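Local coordinates for JSC1_58120g3 ([Leptolyngbya] sp. JSC-1, PDB 6XHH), which binds a verdin-type bilin in its GAF domain and probably acts as a far-red light sensor of the cyanobacteriochrome family, at residues 20-25 against 50-55; 30-35 against 160-165. All blocks are in the same frame, centred on the assembly; numbering follows the deposited sequence.

Contact 1. Residues 20-25 against 50-55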
loop_
_atom_site.group_PDB
_atom_site.type_symbol
_atom_site.label_atom_id
_atom_site.label_comp_id
_atom_site.label_asym_id
_atom_site.label_seq_id
_atom_site.Cartn_x
_atom_site.Cartn_y
_atom_site.Cartn_z
ATOM N N SER A 20 -17.537 0.586 -3.198
ATOM C CA SER A 20 -17.772 0.430 -1.765
ATOM C C SER A 20 -16.713 -0.465 -1.132
ATOM O O SER A 20 -16.279 -0.219 -0.001
ATOM C CB SER A 20 -19.169 -0.142 -1.518
ATOM O OG SER A 20 -20.174 0.790 -1.887
ATOM N N ILE A 21 -16.304 -1.524 -1.841
ATOM C CA ILE A 21 -15.255 -2.416 -1.340
ATOM C C ILE A 21 -13.961 -1.641 -1.113
ATOM O O ILE A 21 -13.309 -1.781 -0.069
ATOM C CB ILE A 21 -15.041 -3.582 -2.317
ATOM C CG1 ILE A 21 -16.284 -4.475 -2.329
ATOM C CG2 ILE A 21 -13.800 -4.380 -1.947
ATOM C CD1 ILE A 21 -16.161 -5.708 -3.200
ATOM N N PHE A 22 -13.574 -0.818 -2.092
ATOM C CA PHE A 22 -12.365 -0.004 -1.960
ATOM C C PHE A 22 -12.457 0.935 -0.767
ATOM O O PHE A 22 -11.512 1.054 0.020
ATOM C CB PHE A 22 -12.130 0.802 -3.233
ATOM C CG PHE A 22 -11.549 0.008 -4.360
ATOM C CD1 PHE A 22 -11.472 -1.375 -4.296
ATOM C CD2 PHE A 22 -11.087 0.655 -5.495
ATOM C CE1 PHE A 22 -10.932 -2.093 -5.349
ATOM C CE2 PHE A 22 -10.539 -0.052 -6.537
ATOM C CZ PHE A 22 -10.475 -1.426 -6.476
ATOM N N SER A 23 -13.585 1.632 -0.627
ATOM C CA SER A 23 -13.709 2.612 0.448
ATOM C C SER A 23 -13.707 1.935 1.810
ATOM O O SER A 23 -13.018 2.377 2.736
ATOM C CB SER A 23 -14.988 3.427 0.261
ATOM O OG SER A 23 -14.878 4.275 -0.866
ATOM N N THR A 24 -14.481 0.857 1.950
ATOM C CA THR A 24 -14.485 0.102 3.196
ATOM C C THR A 24 -13.097 -0.426 3.532
ATOM O O THR A 24 -12.683 -0.403 4.697
ATOM C CB THR A 24 -15.479 -1.053 3.082
ATOM O OG1 THR A 24 -16.781 -0.516 2.836
ATOM C CG2 THR A 24 -15.504 -1.877 4.348
ATOM N N THR A 25 -12.373 -0.918 2.524
ATOM C CA THR A 25 -11.041 -1.463 2.760
ATOM C C THR A 25 -10.091 -0.401 3.303
ATOM O O THR A 25 -9.437 -0.608 4.333
ATOM C CB THR A 25 -10.493 -2.074 1.475
ATOM O OG1 THR A 25 -11.352 -3.156 1.074
ATOM C CG2 THR A 25 -9.104 -2.609 1.703
ATOM N N ASP A 50 -2.402 6.118 -10.629
ATOM C CA ASP A 50 -3.293 7.133 -10.084
ATOM C C ASP A 50 -3.933 6.652 -8.788
ATOM O O ASP A 50 -4.214 5.463 -8.621
ATOM C CB ASP A 50 -4.387 7.491 -11.099
ATOM C CG ASP A 50 -3.808 7.899 -12.439
ATOM O OD1 ASP A 50 -3.496 9.096 -12.587
ATOM O OD2 ASP A 50 -3.627 7.023 -13.318
ATOM N N PHE A 51 -4.138 7.587 -7.862
ATOM C CA PHE A 51 -4.843 7.286 -6.620
ATOM C C PHE A 51 -6.345 7.137 -6.885
ATOM O O PHE A 51 -6.997 8.088 -7.339
ATOM C CB PHE A 51 -4.599 8.393 -5.596
ATOM C CG PHE A 51 -3.185 8.481 -5.120
ATOM C CD1 PHE A 51 -2.746 7.687 -4.068
ATOM C CD2 PHE A 51 -2.293 9.356 -5.720
ATOM C CE1 PHE A 51 -1.442 7.777 -3.617
ATOM C CE2 PHE A 51 -0.977 9.439 -5.290
ATOM C CZ PHE A 51 -0.552 8.663 -4.230
ATOM N N ILE A 52 -6.905 5.974 -6.556
ATOM C CA ILE A 52 -8.313 5.681 -6.808
ATOM C C ILE A 52 -9.180 5.924 -5.582
ATOM O O ILE A 52 -10.273 6.483 -5.692
ATOM C CB ILE A 52 -8.463 4.226 -7.296
ATOM C CG1 ILE A 52 -7.575 3.998 -8.508
ATOM C CG2 ILE A 52 -9.933 3.901 -7.583
ATOM C CD1 ILE A 52 -7.869 4.914 -9.645
ATOM N N THR A 53 -8.722 5.475 -4.415
ATOM C CA THR A 53 -9.491 5.542 -3.182
ATOM C C THR A 53 -8.557 5.830 -2.021
ATOM O O THR A 53 -7.398 5.396 -2.011
ATOM C CB THR A 53 -10.248 4.231 -2.918
ATOM O OG1 THR A 53 -10.980 3.889 -4.088
ATOM C CG2 THR A 53 -11.238 4.400 -1.771
ATOM N N GLU A 54 -9.070 6.542 -1.025
ATOM C CA GLU A 54 -8.263 6.831 0.140
ATOM C C GLU A 54 -9.149 6.969 1.363
ATOM O O GLU A 54 -10.339 7.286 1.263
ATOM C CB GLU A 54 -7.440 8.104 -0.074
ATOM C CG GLU A 54 -8.257 9.375 0.009
ATOM C CD GLU A 54 -7.522 10.582 -0.535
ATOM O OE1 GLU A 54 -8.095 11.313 -1.375
ATOM O OE2 GLU A 54 -6.359 10.797 -0.127
ATOM N N SER A 55 -8.549 6.710 2.522
ATOM C CA SER A 55 -9.122 7.050 3.818
ATOM C C SER A 55 -8.055 7.851 4.545
ATOM O O SER A 55 -6.894 7.437 4.588
ATOM C CB SER A 55 -9.525 5.794 4.603
ATOM O OG SER A 55 -9.750 6.067 5.977
HETATM O O HOH W 1 -12.655 5.551 2.052
HETATM O O HOH W 2 -13.771 3.914 -3.686
#
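Phe-22 meets Thr-53 and Ile-52 where helix 20-25 runs past strand 50-55, the two short axes 36° apart and 7.5 Å from each other at closest approach. Its CG stands anti to the carbonyl carbon (chi1 -78°), which turns one edge of the ring, the CD2 side, to the strand. Thr-53 OG1 lies 3.4 Å from Phe-22 CB and sits near the ring plane, at the edge, with the two side chains crossing at about a right angle. Farther along the same edge, Ile-52 CG2 comes to 4.0 Å from Phe-22 CD2, while the rest of the isoleucine leads away. Elsewhere, Phe-22 packs on Ile-40 of the neighbouring strand 37-43 and on Leu-170 and Ile-174 of helix 157-178.

One residue on, Ser-23 OG approaches the methyl CG2 of Thr-53 at 3.8 Å. The polar link here is made by water: one molecule joins Ser-23 OG to Thr-53 OG1, 2.8 Å from the latter, and a second donates to both Ser-23 O and Glu-54 O, so two single waters bridge helix and strand on the Ser-23 side of the contact. Thr-25 turns its hydroxyl back to Ile-21 O, 2.7 Å from OG1.

The strand carries a classic beta bulge here, Ile-52 and Thr-53 together standing opposite the single residue Ile-40, in the antiparallel sheet of a GAF domain whose helix 18-33 packs against one face; Phe-51 of this strand touches the bilin.

Contact 2. Residues 30-35 against 160-165. With EDO (1,2-ethanediol), chain E.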
loop_
_atom_site.group_PDB
_atom_site.type_symbol
_atom_site.label_atom_id
_atom_site.label_comp_id
_atom_site.label_asym_id
_atom_site.label_seq_id
_atom_site.Cartn_x
_atom_site.Cartn_y
_atom_site.Cartn_z
ATOM N N ARG A 30 -7.097 1.691 7.841
ATOM C CA ARG A 30 -6.626 2.899 8.524
ATOM C C ARG A 30 -6.988 2.872 10.006
ATOM O O ARG A 30 -6.156 3.183 10.865
ATOM C CB ARG A 30 -7.201 4.156 7.863
ATOM C CG ARG A 30 -6.406 5.421 8.217
ATOM C CD ARG A 30 -7.250 6.705 8.220
ATOM N NE ARG A 30 -8.458 6.555 9.029
ATOM C CZ ARG A 30 -8.489 6.552 10.360
ATOM N NH1 ARG A 30 -9.649 6.393 10.987
ATOM N NH2 ARG A 30 -7.376 6.699 11.073
ATOM N N ARG A 31 -8.235 2.502 10.315
ATOM C CA ARG A 31 -8.689 2.377 11.700
ATOM C C ARG A 31 -7.869 1.335 12.458
ATOM O O ARG A 31 -7.417 1.571 13.586
ATOM C CB ARG A 31 -10.176 1.992 11.696
ATOM C CG ARG A 31 -10.844 1.893 13.064
ATOM C CD ARG A 31 -12.329 1.510 12.933
ATOM N NE ARG A 31 -12.563 0.081 13.140
ATOM C CZ ARG A 31 -13.188 -0.430 14.198
ATOM N NH1 ARG A 31 -13.648 0.366 15.152
ATOM N NH2 ARG A 31 -13.354 -1.743 14.300
ATOM N N LEU A 32 -7.686 0.162 11.845
ATOM C CA LEU A 32 -6.951 -0.928 12.478
ATOM C C LEU A 32 -5.536 -0.504 12.857
ATOM O O LEU A 32 -5.080 -0.745 13.981
ATOM C CB LEU A 32 -6.916 -2.119 11.524
ATOM C CG LEU A 32 -6.124 -3.344 11.976
ATOM C CD1 LEU A 32 -6.747 -3.919 13.232
ATOM C CD2 LEU A 32 -6.092 -4.386 10.866
ATOM N N PHE A 33 -4.831 0.137 11.932
ATOM C CA PHE A 33 -3.455 0.558 12.172
ATOM C C PHE A 33 -3.343 1.871 12.938
ATOM O O PHE A 33 -2.235 2.235 13.348
ATOM C CB PHE A 33 -2.712 0.685 10.836
ATOM C CG PHE A 33 -2.338 -0.642 10.206
ATOM C CD1 PHE A 33 -2.555 -1.841 10.873
ATOM C CD2 PHE A 33 -1.757 -0.687 8.951
ATOM C CE1 PHE A 33 -2.191 -3.065 10.302
ATOM C CE2 PHE A 33 -1.395 -1.914 8.374
ATOM C CZ PHE A 33 -1.619 -3.096 9.050
ATOM N N GLY A 34 -4.452 2.577 13.153
ATOM C CA GLY A 34 -4.408 3.888 13.777
ATOM C C GLY A 34 -3.463 4.833 13.063
ATOM O O GLY A 34 -2.618 5.481 13.694
ATOM N N ILE A 35 -3.585 4.926 11.742
ATOM C CA ILE A 35 -2.672 5.769 10.977
ATOM C C ILE A 35 -3.439 6.842 10.215
ATOM O O ILE A 35 -4.672 6.926 10.296
ATOM C CB ILE A 35 -1.817 4.940 10.006
ATOM C CG1 ILE A 35 -2.714 4.134 9.045
ATOM C CG2 ILE A 35 -0.849 4.039 10.781
ATOM C CD1 ILE A 35 -1.927 3.215 8.099
ATOM N N VAL A 160 2.691 -6.117 7.897
ATOM C CA VAL A 160 2.929 -6.224 6.459
ATOM C C VAL A 160 2.214 -7.448 5.898
ATOM O O VAL A 160 1.614 -7.404 4.815
ATOM C CB VAL A 160 4.446 -6.260 6.179
ATOM C CG1 VAL A 160 4.698 -6.352 4.694
ATOM C CG2 VAL A 160 5.126 -5.022 6.758
ATOM N N GLN A 161 2.241 -8.555 6.637
ATOM C CA GLN A 161 1.514 -9.738 6.199
ATOM C C GLN A 161 0.017 -9.469 6.122
ATOM O O GLN A 161 -0.637 -9.849 5.140
ATOM C CB GLN A 161 1.826 -10.914 7.131
ATOM C CG GLN A 161 3.128 -11.603 6.766
ATOM C CD GLN A 161 3.989 -11.995 7.958
ATOM O OE1 GLN A 161 3.505 -12.132 9.081
ATOM N NE2 GLN A 161 5.283 -12.173 7.710
ATOM N N LEU A 162 -0.543 -8.786 7.127
ATOM C CA LEU A 162 -1.952 -8.417 7.070
ATOM C C LEU A 162 -2.238 -7.592 5.825
ATOM O O LEU A 162 -3.212 -7.840 5.103
ATOM C CB LEU A 162 -2.350 -7.654 8.339
ATOM C CG LEU A 162 -3.802 -7.199 8.591
ATOM C CD1 LEU A 162 -4.168 -5.933 7.829
ATOM C CD2 LEU A 162 -4.790 -8.286 8.283
ATOM N N LEU A 163 -1.404 -6.579 5.568
ATOM C CA LEU A 163 -1.634 -5.717 4.414
ATOM C C LEU A 163 -1.652 -6.516 3.126
ATOM O O LEU A 163 -2.466 -6.253 2.236
ATOM C CB LEU A 163 -0.548 -4.643 4.338
ATOM C CG LEU A 163 -0.729 -3.308 5.060
ATOM C CD1 LEU A 163 0.481 -2.410 4.823
ATOM C CD2 LEU A 163 -2.006 -2.580 4.625
ATOM N N MET A 164 -0.746 -7.493 3.008
ATOM C CA MET A 164 -0.693 -8.316 1.811
ATOM C C MET A 164 -1.933 -9.187 1.676
ATOM O O MET A 164 -2.409 -9.402 0.558
ATOM C CB MET A 164 0.579 -9.170 1.824
ATOM C CG MET A 164 1.871 -8.334 1.761
ATOM S SD MET A 164 3.417 -9.266 1.893
ATOM C CE MET A 164 3.350 -10.266 0.418
ATOM N N ARG A 165 -2.488 -9.669 2.794
ATOM C CA ARG A 165 -3.713 -10.464 2.721
ATOM C C ARG A 165 -4.907 -9.599 2.353
ATOM O O ARG A 165 -5.796 -10.042 1.620
ATOM C CB ARG A 165 -3.980 -11.171 4.050
ATOM C CG ARG A 165 -2.920 -12.183 4.458
ATOM C CD ARG A 165 -2.803 -13.322 3.468
ATOM N NE ARG A 165 -1.930 -12.999 2.339
ATOM C CZ ARG A 165 -0.615 -12.820 2.432
ATOM N NH1 ARG A 165 -0.005 -12.922 3.604
ATOM N NH2 ARG A 165 0.093 -12.534 1.347
HETATM C C1 EDO E . 0.753 4.313 15.535
HETATM O O1 EDO E . -0.298 4.145 14.570
HETATM C C2 EDO E . 0.615 5.666 16.237
HETATM O O2 EDO E . -0.761 5.854 16.609
#
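Phe-33 and Leu-163 mark the nearest backbone approach of 30-35 and 160-165, yet their CA atoms are still 10.1 Å apart, so side chains bridge the gap. Segment 30-35 is the last turn of helix 18-33 and its exit, whereas 160-165 is helical throughout. The exit is a Schellman motif: Ile-35 N bonds to Arg-30 O, Gly-34 N to Arg-31 O, and Gly-34 supplies the positive phi of 54°. Arg-30 reinforces the turn from its side chain, NH2 reaching Ile-35 O at 2.8 Å with the acceptor in the guanidinium plane.

Across the gap, Leu-32 and Leu-162 meet tip to tip, CD2 of Leu-32 being 3.9 Å from CD1 of Leu-162. In both leucines CG is anti to the backbone N, which points the branched end of each toward the other helix. The same Leu-162 methyl touches Phe-33 CZ at 4.0 Å as the two side chains pass alongside, pointing opposite ways. Leu-163 meets the Phe-33 ring at its edge, near the plane, its CG 3.7 Å from Phe-33 CE2. Ile-35 CD1 also lies in the ring plane at an edge.

Outside the pair, Leu-163 continues onto Leu-144 and Ala-146 of the sheet, and Leu-162 onto Leu-5 of helix 2-13. A 1,2-ethanediol, probably picked up from the crystallisation solution, sits by the carbonyls of Phe-33 and Gly-34. The whole is an apolar helix-to-helix interface, covering the GAF sheet beside a Schellman-capped helix end.

From the N terminus, helix 2-13 leads into helix 18-33, which supplies the first segment of both contacts. Contact 1 closes a short loop, 24 residues between its segments, bringing strand 49-56 back alongside the helix after strand 37-43. Contact 2 closes a far longer one, 124 residues, running through the sheet and bilin-pocket region to helix 157-178. The segments alternate along the chain, so the two loops cross rather than nest. Their centres are 14 Å apart, and they touch where Ser-55 OG comes 3.4 Å from Arg-30 NE. Together they tie helix 18-33 to a sheet strand near its start and to the C-terminal helix near its end.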